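Local coordinates for protein diol-dehydratase (Roseburia inulinivorans, PDB 5I2A) that probably dehydrates diols such as 1,2-propanediol without vitamin B12, as a glycyl radical enzyme working by organic-radical chemistry, at residues E94-E99 / K119-A124; E101-R106 / F111-E116; E30-E35 / K62-I67; E135-Y140 / N158-G163; I272-Q277 / N324-C329. One frame throughout, in Å; residues are numbered along the deposited sequence. Where two conformers were deposited one is given.

From the N terminus, contact 3 closes the first loop, bringing the start of helix 32-43 against the end of helix 49-63. Contact 1 then closes the stretch from helix 94-97 to helix 115-125, and contact 2 is nested inside it, shaping the approach to helix 115-125. Contact 4 follows, joining helix 133-139 to helix 157-161, and contact 5 comes last, setting helix 262-279 against the loop after helix 309-323. No loops cross. In space they interlock: Arg-120 of contact 1 forms a salt bridge with Glu-35 of contact 3, Glu-99 does so with Arg-106 of contact 2, Trp-95 packs on Tyr-161 of contact 4, and Phe-111 packs on residues 327-329 of contact 5.

Contact 1: residues E94-E99 / K119-A124; sequences EWLEAE and KRLLAA
Two consecutive helices of the pyruvate formate lyase-like region, the short helix 94-97 and helix 115-125, meet here through Leu-96 and Glu-97 on one side and Leu-121 and Leu-122 on the other. Leu-96 and Leu-121 cross at about a right angle and touch by single methyls, CD2 of Leu-96 lying 4.0 Å from CD1 of Leu-121. Beside this apolar pair Glu-97 reaches across with its chain extended. Its carboxylate lies flat against Leu-122, whose CD2 sits over the carboxylate face, 3.5 Å from Glu-97 CD. A water donates to Glu-97 OE2 at 2.7 Å and to the backbone Leu-122 O at 2.8 Å, joining the two helices by a polar bridge. Shortening Glu-97 to alanine is likely to cost the water on Leu-122 O its carboxylate mate and to remove the group lying over Leu-122 CD2. Asp-125 lies near the same carboxylate and may raise its proton affinity. Leucine contact and a water-bridged carboxylate thus pack two successive helices joined by a long loop.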
# COMPACT_ATOMS: atom_id res chain seq x y z
N GLU A 94 23.31 5.04 1.37
CA GLU A 94 24.11 6.06 2.03
C GLU A 94 25.31 5.44 2.75
O GLU A 94 26.37 6.05 2.78
CB GLU A 94 23.26 6.89 3.01
CG GLU A 94 22.39 7.92 2.27
CD GLU A 94 21.53 8.77 3.19
OE1 GLU A 94 21.64 8.66 4.42
OE2 GLU A 94 20.72 9.56 2.66
N TRP A 95 25.15 4.24 3.31
CA TRP A 95 26.27 3.58 4.00
C TRP A 95 27.44 3.36 3.05
O TRP A 95 28.60 3.47 3.43
CB TRP A 95 25.85 2.23 4.62
CG TRP A 95 25.42 1.21 3.59
CD1 TRP A 95 24.15 0.95 3.16
CD2 TRP A 95 26.27 0.31 2.85
NE1 TRP A 95 24.15 -0.04 2.21
CE2 TRP A 95 25.44 -0.45 2.01
CE3 TRP A 95 27.65 0.08 2.83
CZ2 TRP A 95 25.94 -1.42 1.14
CZ3 TRP A 95 28.14 -0.89 1.97
CH2 TRP A 95 27.29 -1.63 1.15
N LEU A 96 27.13 3.06 1.80
CA LEU A 96 28.14 2.68 0.82
C LEU A 96 28.91 3.91 0.34
O LEU A 96 30.13 3.88 0.23
CB LEU A 96 27.50 1.93 -0.35
CG LEU A 96 28.43 1.60 -1.52
CD1 LEU A 96 29.67 0.84 -1.06
CD2 LEU A 96 27.68 0.83 -2.59
N GLU A 97 28.19 4.98 0.06
CA GLU A 97 28.82 6.23 -0.31
C GLU A 97 29.74 6.71 0.81
O GLU A 97 30.81 7.22 0.53
CB GLU A 97 27.78 7.30 -0.63
CG GLU A 97 26.97 6.97 -1.86
CD GLU A 97 26.04 8.10 -2.27
OE1 GLU A 97 26.02 9.13 -1.58
OE2 GLU A 97 25.35 7.96 -3.29
N ALA A 98 29.34 6.49 2.06
CA ALA A 98 30.16 6.90 3.20
C ALA A 98 31.43 6.06 3.34
O ALA A 98 32.35 6.44 4.06
CB ALA A 98 29.35 6.82 4.49
N GLU A 99 31.48 4.92 2.67
CA GLU A 99 32.64 4.04 2.76
C GLU A 99 33.47 4.02 1.47
O GLU A 99 34.33 3.17 1.32
CB GLU A 99 32.22 2.60 3.09
CG GLU A 99 31.69 2.41 4.49
CD GLU A 99 31.50 0.95 4.88
OE1 GLU A 99 32.39 0.11 4.59
OE2 GLU A 99 30.46 0.65 5.49
N LYS A 119 31.78 7.55 -9.07
CA LYS A 119 31.05 8.62 -9.75
C LYS A 119 29.71 8.14 -10.29
O LYS A 119 28.71 8.83 -10.18
CB LYS A 119 31.88 9.21 -10.89
CG LYS A 119 33.15 9.93 -10.43
CD LYS A 119 32.96 10.62 -9.06
CE LYS A 119 32.20 11.95 -9.18
NZ LYS A 119 32.21 12.72 -7.90
N ARG A 120 29.70 6.95 -10.88
CA ARG A 120 28.47 6.40 -11.40
C ARG A 120 27.44 6.10 -10.31
O ARG A 120 26.25 6.33 -10.50
CB ARG A 120 28.76 5.15 -12.21
CG ARG A 120 29.65 5.43 -13.40
CD ARG A 120 29.31 4.52 -14.54
NE ARG A 120 30.07 3.30 -14.50
CZ ARG A 120 29.63 2.13 -14.92
NH1 ARG A 120 28.40 1.98 -15.38
NH2 ARG A 120 30.44 1.09 -14.86
N LEU A 121 27.90 5.59 -9.17
CA LEU A 121 27.00 5.30 -8.06
C LEU A 121 26.41 6.59 -7.50
O LEU A 121 25.24 6.62 -7.16
CB LEU A 121 27.72 4.51 -6.95
CG LEU A 121 28.02 3.05 -7.27
CD1 LEU A 121 28.76 2.34 -6.14
CD2 LEU A 121 26.73 2.31 -7.62
N LEU A 122 27.22 7.65 -7.43
CA LEU A 122 26.73 8.91 -6.89
C LEU A 122 25.55 9.43 -7.71
O LEU A 122 24.55 9.87 -7.15
CB LEU A 122 27.83 9.97 -6.85
CG LEU A 122 28.87 9.81 -5.74
CD1 LEU A 122 29.98 10.85 -5.89
CD2 LEU A 122 28.21 9.91 -4.39
N ALA A 123 25.69 9.35 -9.03
CA ALA A 123 24.66 9.84 -9.92
C ALA A 123 23.41 8.96 -9.86
O ALA A 123 22.30 9.46 -9.82
CB ALA A 123 25.18 9.90 -11.36
N ALA A 124 23.61 7.65 -9.87
CA ALA A 124 22.48 6.74 -9.82
C ALA A 124 21.77 6.78 -8.46
O ALA A 124 20.55 6.79 -8.41
CB ALA A 124 22.92 5.33 -10.15
O HOH W 1 24.12 10.10 -4.37

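Contact 2: residues E101-R106 / F111-E116; sequences ETVETR and FYISEE
Phe-111 N donates to Val-103 O at 3.1 Å with an N-H...O angle of 154°, and the chain returns close enough for Glu-104 CA to make a CA-H...O contact of 3.1 Å with Phe-111 O. Val-103 sits inside this turn. Its CG1 packs 3.7 Å from CG2 of Ile-113, the two side chains crossing at about a right angle, while its CG2 lies near Phe-111 CB and also against one face of the Arg-106 guanidinium. Were Val-103 cut back to an alanine, a gap would probably open beside Ile-113 CG2 and that guanidinium face would be less covered. The polar end of Arg-106 is held by Arg-330 O and by a salt bridge to Glu-99. The whole forms an irregular loop leading into helix 115-125, with Ser-114 at the N-cap. On the outer side, Glu-104 holds CG opposite its backbone N (chi1 -177°) and runs beside Tyr-112 in the same direction. Its OE1 meets the edge of the tyrosine ring, 3.5 Å from Tyr-112 CD1, with carboxylate and ring planes 88° apart. The same OE1 accepts a bond of 2.7 Å from a water, which in turn accepts from Ile-113 N at 3.1 Å. Nearby, the carboxylates of Glu-101 and Glu-115 both bind Lys-118, which probably offsets their mutual repulsion.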
# COMPACT_ATOMS: atom_id res chain seq x y z
N GLU A 101 35.97 5.63 0.39
CA GLU A 101 37.42 5.76 0.53
C GLU A 101 38.04 4.68 1.41
O GLU A 101 39.27 4.53 1.43
CB GLU A 101 37.77 7.15 1.09
CG GLU A 101 37.21 8.29 0.25
CD GLU A 101 37.52 8.11 -1.22
OE1 GLU A 101 38.72 8.04 -1.56
OE2 GLU A 101 36.58 8.01 -2.04
N THR A 102 37.21 3.92 2.12
CA THR A 102 37.70 2.97 3.12
C THR A 102 37.38 1.50 2.85
O THR A 102 37.97 0.61 3.47
CB THR A 102 37.14 3.30 4.52
OG1 THR A 102 35.71 3.33 4.46
CG2 THR A 102 37.65 4.67 5.00
N VAL A 103 36.43 1.23 1.95
CA VAL A 103 35.94 -0.12 1.79
C VAL A 103 37.02 -1.04 1.21
O VAL A 103 37.03 -2.24 1.49
CB VAL A 103 34.66 -0.17 0.93
CG1 VAL A 103 34.91 0.31 -0.50
CG2 VAL A 103 34.04 -1.57 0.96
N GLU A 104 37.96 -0.49 0.45
CA GLU A 104 39.01 -1.31 -0.16
C GLU A 104 39.96 -1.91 0.88
O GLU A 104 40.52 -2.96 0.68
CB GLU A 104 39.83 -0.52 -1.19
CG GLU A 104 40.89 -1.36 -1.91
CD GLU A 104 41.63 -0.63 -3.02
OE1 GLU A 104 41.19 0.46 -3.43
OE2 GLU A 104 42.65 -1.16 -3.49
N THR A 105 40.11 -1.23 2.02
CA THR A 105 41.08 -1.67 3.01
C THR A 105 40.46 -1.91 4.37
O THR A 105 41.18 -2.02 5.35
CB THR A 105 42.20 -0.63 3.16
OG1 THR A 105 41.60 0.64 3.48
CG2 THR A 105 43.00 -0.49 1.86
N ARG A 106 39.13 -1.96 4.45
CA ARG A 106 38.49 -2.19 5.73
C ARG A 106 38.80 -3.59 6.24
O ARG A 106 39.16 -4.48 5.47
CB ARG A 106 36.97 -1.97 5.64
CG ARG A 106 36.23 -3.00 4.79
CD ARG A 106 34.74 -2.65 4.65
NE ARG A 106 33.98 -3.77 4.12
CZ ARG A 106 32.66 -3.77 3.95
NH1 ARG A 106 31.95 -2.69 4.26
NH2 ARG A 106 32.06 -4.86 3.48
N PHE A 111 36.21 -4.60 -0.30
CA PHE A 111 35.87 -4.61 -1.72
C PHE A 111 36.62 -3.49 -2.44
O PHE A 111 36.69 -2.37 -1.93
CB PHE A 111 34.37 -4.40 -1.95
CG PHE A 111 33.51 -5.61 -1.71
CD1 PHE A 111 33.14 -5.98 -0.43
CD2 PHE A 111 33.03 -6.34 -2.78
CE1 PHE A 111 32.32 -7.09 -0.21
CE2 PHE A 111 32.22 -7.46 -2.57
CZ PHE A 111 31.87 -7.83 -1.27
N TYR A 112 37.14 -3.76 -3.64
CA TYR A 112 37.70 -2.69 -4.46
C TYR A 112 36.58 -1.92 -5.14
O TYR A 112 35.60 -2.50 -5.57
CB TYR A 112 38.67 -3.24 -5.51
CG TYR A 112 39.07 -2.22 -6.57
CD1 TYR A 112 39.88 -1.14 -6.25
CD2 TYR A 112 38.63 -2.34 -7.88
CE1 TYR A 112 40.25 -0.20 -7.23
CE2 TYR A 112 38.98 -1.42 -8.85
CZ TYR A 112 39.79 -0.35 -8.52
OH TYR A 112 40.14 0.55 -9.49
N ILE A 113 36.71 -0.60 -5.20
CA ILE A 113 35.80 0.21 -5.99
C ILE A 113 36.57 1.32 -6.72
O ILE A 113 37.34 2.07 -6.11
CB ILE A 113 34.66 0.81 -5.11
CG1 ILE A 113 33.67 1.60 -5.96
CG2 ILE A 113 35.21 1.65 -3.96
CD1 ILE A 113 32.43 2.10 -5.18
N SER A 114 36.38 1.41 -8.03
CA SER A 114 37.14 2.33 -8.86
C SER A 114 36.59 3.74 -8.74
O SER A 114 35.46 3.92 -8.28
CB SER A 114 37.11 1.90 -10.32
OG SER A 114 35.83 2.13 -10.90
N GLU A 115 37.38 4.72 -9.17
CA GLU A 115 36.94 6.11 -9.12
C GLU A 115 35.75 6.30 -10.03
O GLU A 115 34.83 7.03 -9.69
CB GLU A 115 38.08 7.07 -9.50
CG GLU A 115 39.22 7.11 -8.49
CD GLU A 115 38.72 7.36 -7.08
OE1 GLU A 115 38.96 6.50 -6.20
OE2 GLU A 115 38.09 8.40 -6.84
N GLU A 116 35.75 5.65 -11.18
CA GLU A 116 34.63 5.80 -12.10
C GLU A 116 33.36 5.15 -11.53
O GLU A 116 32.26 5.66 -11.71
CB GLU A 116 34.96 5.21 -13.47
CG GLU A 116 33.85 5.35 -14.50
CD GLU A 116 33.56 6.79 -14.89
OE1 GLU A 116 34.42 7.68 -14.66
OE2 GLU A 116 32.46 7.05 -15.43
O HOH W 2 38.68 1.31 -3.75

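Contact 3: residues E30-E35 / K62-I67; sequences EAARAE and KNLPII
Ala-32 CB meets two carbons from the other segment: CD1 of Leu-64 at 3.7 Å and CD of Pro-65 at 3.8 Å. The leucine branch comes alongside the first turn of helix 32-43, so that Leu-64 CD1 also lies 3.8 Å from the backbone Arg-33 N. Leu-64 turns CG away from its own backbone N (chi1 -159°), which swings CD1 over to the alanine, while CD of the proline ring touches the same methyl. Leu-64 is the first residue to leave helical geometry after helix 49-63, and Pro-65 follows it. The contact therefore sets the end of one helix against the start of the preceding one, consistent with a helical hairpin of helices 32-43 and 49-63. Farther out, Arg-33 sends its extended side chain away from Leu-64 to a salt bridge with Glu-90 and to carbonyls such as Ile-278 O, while Arg-33 N is bound by Gln-86 OE1. Leu-64 O is bound by Arg-223 of helix 200-233. The meeting surface is almost wholly aliphatic, without a direct polar bond between the segments. It probably rests on close fit and the burial of Leu-64, while directional bonds come from the surrounding partners of Arg-33 and Leu-64 O.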
# COMPACT_ATOMS: atom_id res chain seq x y z
N GLU A 30 30.45 -3.09 -8.55
CA GLU A 30 30.10 -2.58 -9.87
C GLU A 30 28.79 -1.78 -9.87
O GLU A 30 27.89 -2.03 -9.06
CB GLU A 30 30.03 -3.74 -10.88
CG GLU A 30 31.40 -4.42 -11.01
CD GLU A 30 31.48 -5.56 -12.01
OE1 GLU A 30 30.49 -5.90 -12.70
OE2 GLU A 30 32.59 -6.13 -12.09
N ALA A 31 28.70 -0.81 -10.78
CA ALA A 31 27.64 0.19 -10.75
C ALA A 31 26.49 -0.07 -11.71
O ALA A 31 25.48 0.61 -11.65
CB ALA A 31 28.23 1.57 -11.03
N ALA A 32 26.65 -1.05 -12.60
CA ALA A 32 25.67 -1.24 -13.67
C ALA A 32 24.23 -1.48 -13.17
O ALA A 32 23.30 -0.92 -13.72
CB ALA A 32 26.10 -2.38 -14.57
N ARG A 33 24.04 -2.32 -12.15
CA ARG A 33 22.69 -2.60 -11.66
C ARG A 33 22.01 -1.32 -11.17
O ARG A 33 20.84 -1.07 -11.47
CB ARG A 33 22.68 -3.63 -10.53
CG ARG A 33 21.26 -4.12 -10.17
CD ARG A 33 21.23 -5.11 -9.00
NE ARG A 33 19.85 -5.46 -8.66
CZ ARG A 33 19.02 -4.67 -7.98
NH1 ARG A 33 19.43 -3.49 -7.54
NH2 ARG A 33 17.78 -5.08 -7.72
N ALA A 34 22.75 -0.52 -10.41
CA ALA A 34 22.19 0.69 -9.83
C ALA A 34 21.78 1.65 -10.94
O ALA A 34 20.73 2.27 -10.86
CB ALA A 34 23.19 1.34 -8.89
N GLU A 35 22.60 1.74 -11.98
CA GLU A 35 22.25 2.57 -13.12
C GLU A 35 20.98 2.07 -13.82
O GLU A 35 20.11 2.85 -14.19
CB GLU A 35 23.40 2.63 -14.13
CG GLU A 35 24.57 3.44 -13.59
CD GLU A 35 25.71 3.58 -14.59
OE1 GLU A 35 25.85 2.71 -15.47
OE2 GLU A 35 26.44 4.57 -14.49
N LYS A 62 17.96 -7.36 -19.29
CA LYS A 62 18.20 -7.10 -20.71
C LYS A 62 19.56 -6.46 -20.93
O LYS A 62 20.20 -6.73 -21.94
CB LYS A 62 17.11 -6.19 -21.29
CG LYS A 62 15.89 -6.95 -21.80
CD LYS A 62 14.68 -6.04 -22.02
CE LYS A 62 14.96 -4.94 -23.05
NZ LYS A 62 13.85 -3.92 -23.08
N ASN A 63 20.02 -5.65 -19.99
CA ASN A 63 21.18 -4.79 -20.24
C ASN A 63 22.42 -5.01 -19.39
O ASN A 63 23.48 -4.49 -19.71
CB ASN A 63 20.77 -3.32 -20.11
CG ASN A 63 19.70 -2.94 -21.14
OD1 ASN A 63 19.99 -2.82 -22.31
ND2 ASN A 63 18.46 -2.78 -20.69
N LEU A 64 22.29 -5.76 -18.30
CA LEU A 64 23.42 -6.00 -17.42
C LEU A 64 24.55 -6.70 -18.20
O LEU A 64 24.29 -7.65 -18.91
CB LEU A 64 22.98 -6.84 -16.22
CG LEU A 64 23.83 -6.81 -14.96
CD1 LEU A 64 23.90 -5.40 -14.37
CD2 LEU A 64 23.26 -7.82 -13.94
N PRO A 65 25.78 -6.19 -18.09
CA PRO A 65 26.88 -6.86 -18.79
C PRO A 65 26.97 -8.32 -18.38
O PRO A 65 26.82 -8.65 -17.19
CB PRO A 65 28.11 -6.07 -18.35
CG PRO A 65 27.56 -4.68 -18.06
CD PRO A 65 26.22 -4.97 -17.40
N ILE A 66 27.15 -9.19 -19.36
CA ILE A 66 27.32 -10.61 -19.10
C ILE A 66 28.70 -11.03 -19.57
O ILE A 66 29.34 -10.33 -20.36
CB ILE A 66 26.24 -11.46 -19.79
CG1 ILE A 66 26.38 -11.34 -21.31
CG2 ILE A 66 24.84 -11.07 -19.31
CD1 ILE A 66 25.57 -12.37 -22.05
N ILE A 67 29.15 -12.17 -19.07
CA ILE A 67 30.47 -12.69 -19.40
C ILE A 67 30.46 -14.20 -19.23
O ILE A 67 29.75 -14.72 -18.37
CB ILE A 67 31.58 -12.03 -18.54
CG1 ILE A 67 32.97 -12.47 -18.98
CG2 ILE A 67 31.37 -12.33 -17.05
CD1 ILE A 67 34.09 -11.65 -18.35

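Contact 4: residues E135-Y140 / N158-G163; sequences ELATSY and NYFYNG
The ring of Phe-160 carries this contact and meets Thr-138 at its edge. Thr-138 OG1 lies in the ring plane, 3.2 Å from Phe-160 CE1 and 3.3 Å from Phe-160 CZ, so the oxygen approaches the C-H rim and not the pi cloud. Such an approach is probably mildly attractive, because the rim hydrogens bear partial positive charge. The same ring turns another part of its edge to Tyr-161, with Phe-160 CD2 standing 3.6 Å above the centre of the tyrosine ring, a T-shaped (edge-to-face) geometry with nearly perpendicular planes. Ala-137 CB reaches the phenylalanine obliquely, 4.2 Å from Phe-160 CD1. With CG anti to the backbone N (chi1 178°), the Phe-160 ring is carried across to helix 133-139. The hydroxyl of Thr-138 is bonded back to Ser-134 O within its own helix, and this fixes the oxygen where it faces the ring. At the end of helix 133-139, Tyr-140 O is bonded to Ser-201 OG of the second subunit. A bound di(hydroxyethyl)ether, probably from the crystallisation liquor, lies about 4 Å from the Phe-160 side chain. An aromatic residue of the weakly bonded helix 157-161 thus packs against helix 133-139, a helix-to-helix contact close to the dimer interface.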
# COMPACT_ATOMS: atom_id res chain seq x y z
N GLU A 135 14.55 3.82 4.58
CA GLU A 135 13.99 5.09 5.08
C GLU A 135 12.53 4.94 5.53
O GLU A 135 12.14 5.46 6.56
CB GLU A 135 14.11 6.19 4.02
CG GLU A 135 15.52 6.72 3.85
CD GLU A 135 15.68 7.55 2.58
OE1 GLU A 135 15.66 8.79 2.68
OE2 GLU A 135 15.79 6.97 1.49
N LEU A 136 11.72 4.24 4.74
CA LEU A 136 10.34 3.99 5.16
C LEU A 136 10.30 3.14 6.43
O LEU A 136 9.52 3.42 7.34
CB LEU A 136 9.56 3.30 4.03
CG LEU A 136 8.08 3.01 4.34
CD1 LEU A 136 7.35 4.31 4.69
CD2 LEU A 136 7.39 2.32 3.15
N ALA A 137 11.14 2.11 6.51
CA ALA A 137 11.23 1.30 7.72
C ALA A 137 11.51 2.16 8.96
O ALA A 137 10.86 2.02 10.00
CB ALA A 137 12.32 0.22 7.57
N THR A 138 12.49 3.05 8.84
CA THR A 138 12.87 3.90 9.95
C THR A 138 11.67 4.72 10.46
O THR A 138 11.44 4.78 11.67
CB THR A 138 14.02 4.86 9.56
OG1 THR A 138 15.20 4.10 9.27
CG2 THR A 138 14.31 5.86 10.70
N SER A 139 10.92 5.31 9.54
CA SER A 139 9.76 6.12 9.91
C SER A 139 8.69 5.30 10.61
O SER A 139 7.90 5.83 11.37
CB SER A 139 9.17 6.81 8.67
OG SER A 139 10.15 7.61 8.03
N TYR A 140 8.67 3.99 10.36
CA TYR A 140 7.65 3.13 10.97
C TYR A 140 8.06 2.56 12.34
O TYR A 140 7.29 1.84 12.95
CB TYR A 140 7.31 1.98 10.03
CG TYR A 140 6.19 2.24 9.04
CD1 TYR A 140 5.02 2.91 9.43
CD2 TYR A 140 6.28 1.79 7.73
CE1 TYR A 140 3.98 3.11 8.52
CE2 TYR A 140 5.27 1.99 6.82
CZ TYR A 140 4.12 2.64 7.21
OH TYR A 140 3.13 2.81 6.27
N ASN A 158 19.90 -6.67 9.04
CA ASN A 158 19.92 -7.56 7.88
C ASN A 158 18.96 -7.13 6.76
O ASN A 158 19.41 -6.79 5.67
CB ASN A 158 19.61 -9.00 8.32
CG ASN A 158 20.01 -10.03 7.26
OD1 ASN A 158 20.61 -9.69 6.24
ND2 ASN A 158 19.72 -11.31 7.53
N TYR A 159 17.66 -7.09 7.06
CA TYR A 159 16.66 -6.71 6.05
C TYR A 159 16.40 -5.18 6.03
O TYR A 159 15.56 -4.70 5.26
CB TYR A 159 15.35 -7.46 6.28
CG TYR A 159 15.47 -8.98 6.46
CD1 TYR A 159 16.49 -9.70 5.86
CD2 TYR A 159 14.55 -9.67 7.25
CE1 TYR A 159 16.59 -11.09 6.03
CE2 TYR A 159 14.64 -11.05 7.41
CZ TYR A 159 15.67 -11.76 6.81
OH TYR A 159 15.76 -13.13 7.00
N PHE A 160 17.09 -4.44 6.88
CA PHE A 160 17.03 -2.98 6.87
C PHE A 160 17.86 -2.44 5.71
O PHE A 160 17.37 -1.65 4.91
CB PHE A 160 17.53 -2.40 8.20
CG PHE A 160 17.54 -0.87 8.25
CD1 PHE A 160 16.38 -0.16 8.55
CD2 PHE A 160 18.71 -0.16 8.03
CE1 PHE A 160 16.39 1.23 8.61
CE2 PHE A 160 18.73 1.23 8.08
CZ PHE A 160 17.56 1.93 8.37
N TYR A 161 19.12 -2.88 5.61
CA TYR A 161 20.04 -2.36 4.59
C TYR A 161 19.93 -3.03 3.21
O TYR A 161 20.36 -2.46 2.20
CB TYR A 161 21.49 -2.50 5.06
CG TYR A 161 21.85 -1.66 6.24
CD1 TYR A 161 21.96 -0.28 6.13
CD2 TYR A 161 22.10 -2.24 7.47
CE1 TYR A 161 22.30 0.50 7.23
CE2 TYR A 161 22.45 -1.49 8.56
CZ TYR A 161 22.56 -0.12 8.44
OH TYR A 161 22.90 0.61 9.55
N ASN A 162 19.39 -4.24 3.17
CA ASN A 162 19.35 -4.99 1.93
C ASN A 162 18.13 -5.93 1.89
O ASN A 162 17.31 -5.91 2.80
CB ASN A 162 20.69 -5.74 1.73
CG ASN A 162 21.63 -5.01 0.75
OD1 ASN A 162 21.21 -4.55 -0.30
ND2 ASN A 162 22.90 -4.93 1.09
N GLY A 163 18.01 -6.74 0.84
CA GLY A 163 16.84 -7.56 0.61
C GLY A 163 16.63 -8.68 1.64
O GLY A 163 17.47 -8.92 2.51

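Contact 5: residues I272-Q277 / N324-C329; sequences IQQVLQ and NDLNKC
Leu-326 projects from the loop after helix 309-323 onto helix 262-279, where Gln-274 and Gln-277 receive it in the buried interior of the pyruvate formate lyase-like fold. CG anti to the carbonyl carbon (chi1 -58°) sends both leucine methyls to the helix. CD1 of Leu-326 rests 3.6 Å from Gln-277 NE2 and 4.2 Å from Gln-274 CA, close to the helix backbone, while CD2 of Leu-326 lies 4.3 Å from Gln-274 CG and touches the aliphatic part of that side chain. The side chains of Leu-326 and Gln-277 both also touch Leu-343, which adds an apolar neighbour to the site. The polar end of Gln-274 is engaged by Thr-78, and that of Gln-273 by Tyr-171, so these buried amides have partners apart from the leucine. The amide nitrogen of Gln-277 is satisfied within the helix: extended beyond CG, the side chain turns back one turn and donates from Gln-277 NE2 to Gln-273 O at 3.0 Å, nearly straight at 174°, the oxygen close to the Gln-277 amide plane.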
# COMPACT_ATOMS: atom_id res chain seq x y z
N ILE A 272 18.31 -19.76 -12.13
CA ILE A 272 17.35 -19.40 -11.09
C ILE A 272 18.10 -18.92 -9.84
O ILE A 272 17.78 -17.85 -9.31
CB ILE A 272 16.41 -20.56 -10.74
CG1 ILE A 272 15.58 -20.96 -11.96
CG2 ILE A 272 15.50 -20.15 -9.60
CD1 ILE A 272 14.80 -19.78 -12.61
N GLN A 273 19.10 -19.68 -9.41
CA GLN A 273 19.94 -19.31 -8.26
C GLN A 273 20.53 -17.92 -8.43
O GLN A 273 20.58 -17.13 -7.48
CB GLN A 273 21.07 -20.31 -8.06
CG GLN A 273 21.90 -20.08 -6.79
CD GLN A 273 21.14 -20.41 -5.51
OE1 GLN A 273 20.08 -21.04 -5.54
NE2 GLN A 273 21.69 -19.98 -4.37
N GLN A 274 20.99 -17.62 -9.64
CA GLN A 274 21.63 -16.36 -9.92
C GLN A 274 20.64 -15.18 -9.98
O GLN A 274 20.84 -14.18 -9.30
CB GLN A 274 22.42 -16.43 -11.23
CG GLN A 274 23.21 -15.15 -11.52
CD GLN A 274 23.61 -15.01 -12.99
OE1 GLN A 274 23.27 -15.85 -13.82
NE2 GLN A 274 24.33 -13.95 -13.30
N VAL A 275 19.59 -15.31 -10.78
CA VAL A 275 18.76 -14.13 -11.03
C VAL A 275 17.93 -13.73 -9.80
O VAL A 275 17.61 -12.56 -9.64
CB VAL A 275 17.80 -14.31 -12.24
CG1 VAL A 275 18.59 -14.53 -13.52
CG2 VAL A 275 16.77 -15.43 -11.98
N LEU A 276 17.62 -14.69 -8.93
CA LEU A 276 16.96 -14.38 -7.67
C LEU A 276 17.78 -13.34 -6.91
O LEU A 276 17.23 -12.48 -6.24
CB LEU A 276 16.77 -15.63 -6.81
CG LEU A 276 15.64 -16.58 -7.24
CD1 LEU A 276 15.72 -17.87 -6.47
CD2 LEU A 276 14.26 -15.92 -7.06
N GLN A 277 19.11 -13.41 -7.05
CA GLN A 277 20.01 -12.54 -6.30
C GLN A 277 20.40 -11.29 -7.09
O GLN A 277 21.12 -10.42 -6.59
CB GLN A 277 21.24 -13.34 -5.85
CG GLN A 277 20.79 -14.46 -4.89
CD GLN A 277 21.91 -15.31 -4.37
OE1 GLN A 277 22.57 -14.96 -3.41
NE2 GLN A 277 22.11 -16.47 -5.00
N ASN A 324 30.34 -19.76 -5.47
CA ASN A 324 31.30 -18.85 -4.86
C ASN A 324 31.59 -17.60 -5.69
O ASN A 324 32.28 -16.69 -5.23
CB ASN A 324 32.61 -19.58 -4.56
CG ASN A 324 32.44 -20.63 -3.51
OD1 ASN A 324 32.61 -20.36 -2.32
ND2 ASN A 324 32.09 -21.84 -3.94
N ASP A 325 31.07 -17.55 -6.91
CA ASP A 325 31.28 -16.37 -7.76
C ASP A 325 30.39 -15.19 -7.32
O ASP A 325 30.75 -14.03 -7.50
CB ASP A 325 31.01 -16.71 -9.23
CG ASP A 325 31.56 -15.66 -10.19
OD1 ASP A 325 32.45 -14.87 -9.82
OD2 ASP A 325 31.08 -15.63 -11.34
N LEU A 326 29.24 -15.50 -6.75
CA LEU A 326 28.31 -14.46 -6.30
C LEU A 326 28.79 -13.88 -4.97
O LEU A 326 29.44 -14.57 -4.17
CB LEU A 326 26.89 -15.03 -6.18
CG LEU A 326 26.30 -15.62 -7.47
CD1 LEU A 326 24.89 -16.13 -7.24
CD2 LEU A 326 26.33 -14.59 -8.60
N ASN A 327 28.52 -12.59 -4.74
CA ASN A 327 28.98 -11.92 -3.53
C ASN A 327 28.04 -10.76 -3.19
O ASN A 327 27.10 -10.46 -3.93
CB ASN A 327 30.44 -11.42 -3.72
CG ASN A 327 31.21 -11.26 -2.39
OD1 ASN A 327 30.64 -11.24 -1.29
ND2 ASN A 327 32.54 -11.14 -2.50
N LYS A 328 28.30 -10.10 -2.07
CA LYS A 328 27.44 -9.05 -1.56
C LYS A 328 28.23 -8.13 -0.64
O LYS A 328 28.88 -8.60 0.29
CB LYS A 328 26.25 -9.66 -0.81
CG LYS A 328 25.31 -8.67 -0.10
CD LYS A 328 24.17 -9.48 0.59
CE LYS A 328 23.19 -8.62 1.43
NZ LYS A 328 22.08 -9.50 1.98
N CYS A 329 28.17 -6.83 -0.87
CA CYS A 329 28.88 -5.92 0.03
C CYS A 329 27.93 -5.35 1.07
O CYS A 329 26.90 -4.78 0.73
CB CYS A 329 29.56 -4.78 -0.76
SG CYS A 329 30.43 -3.60 0.32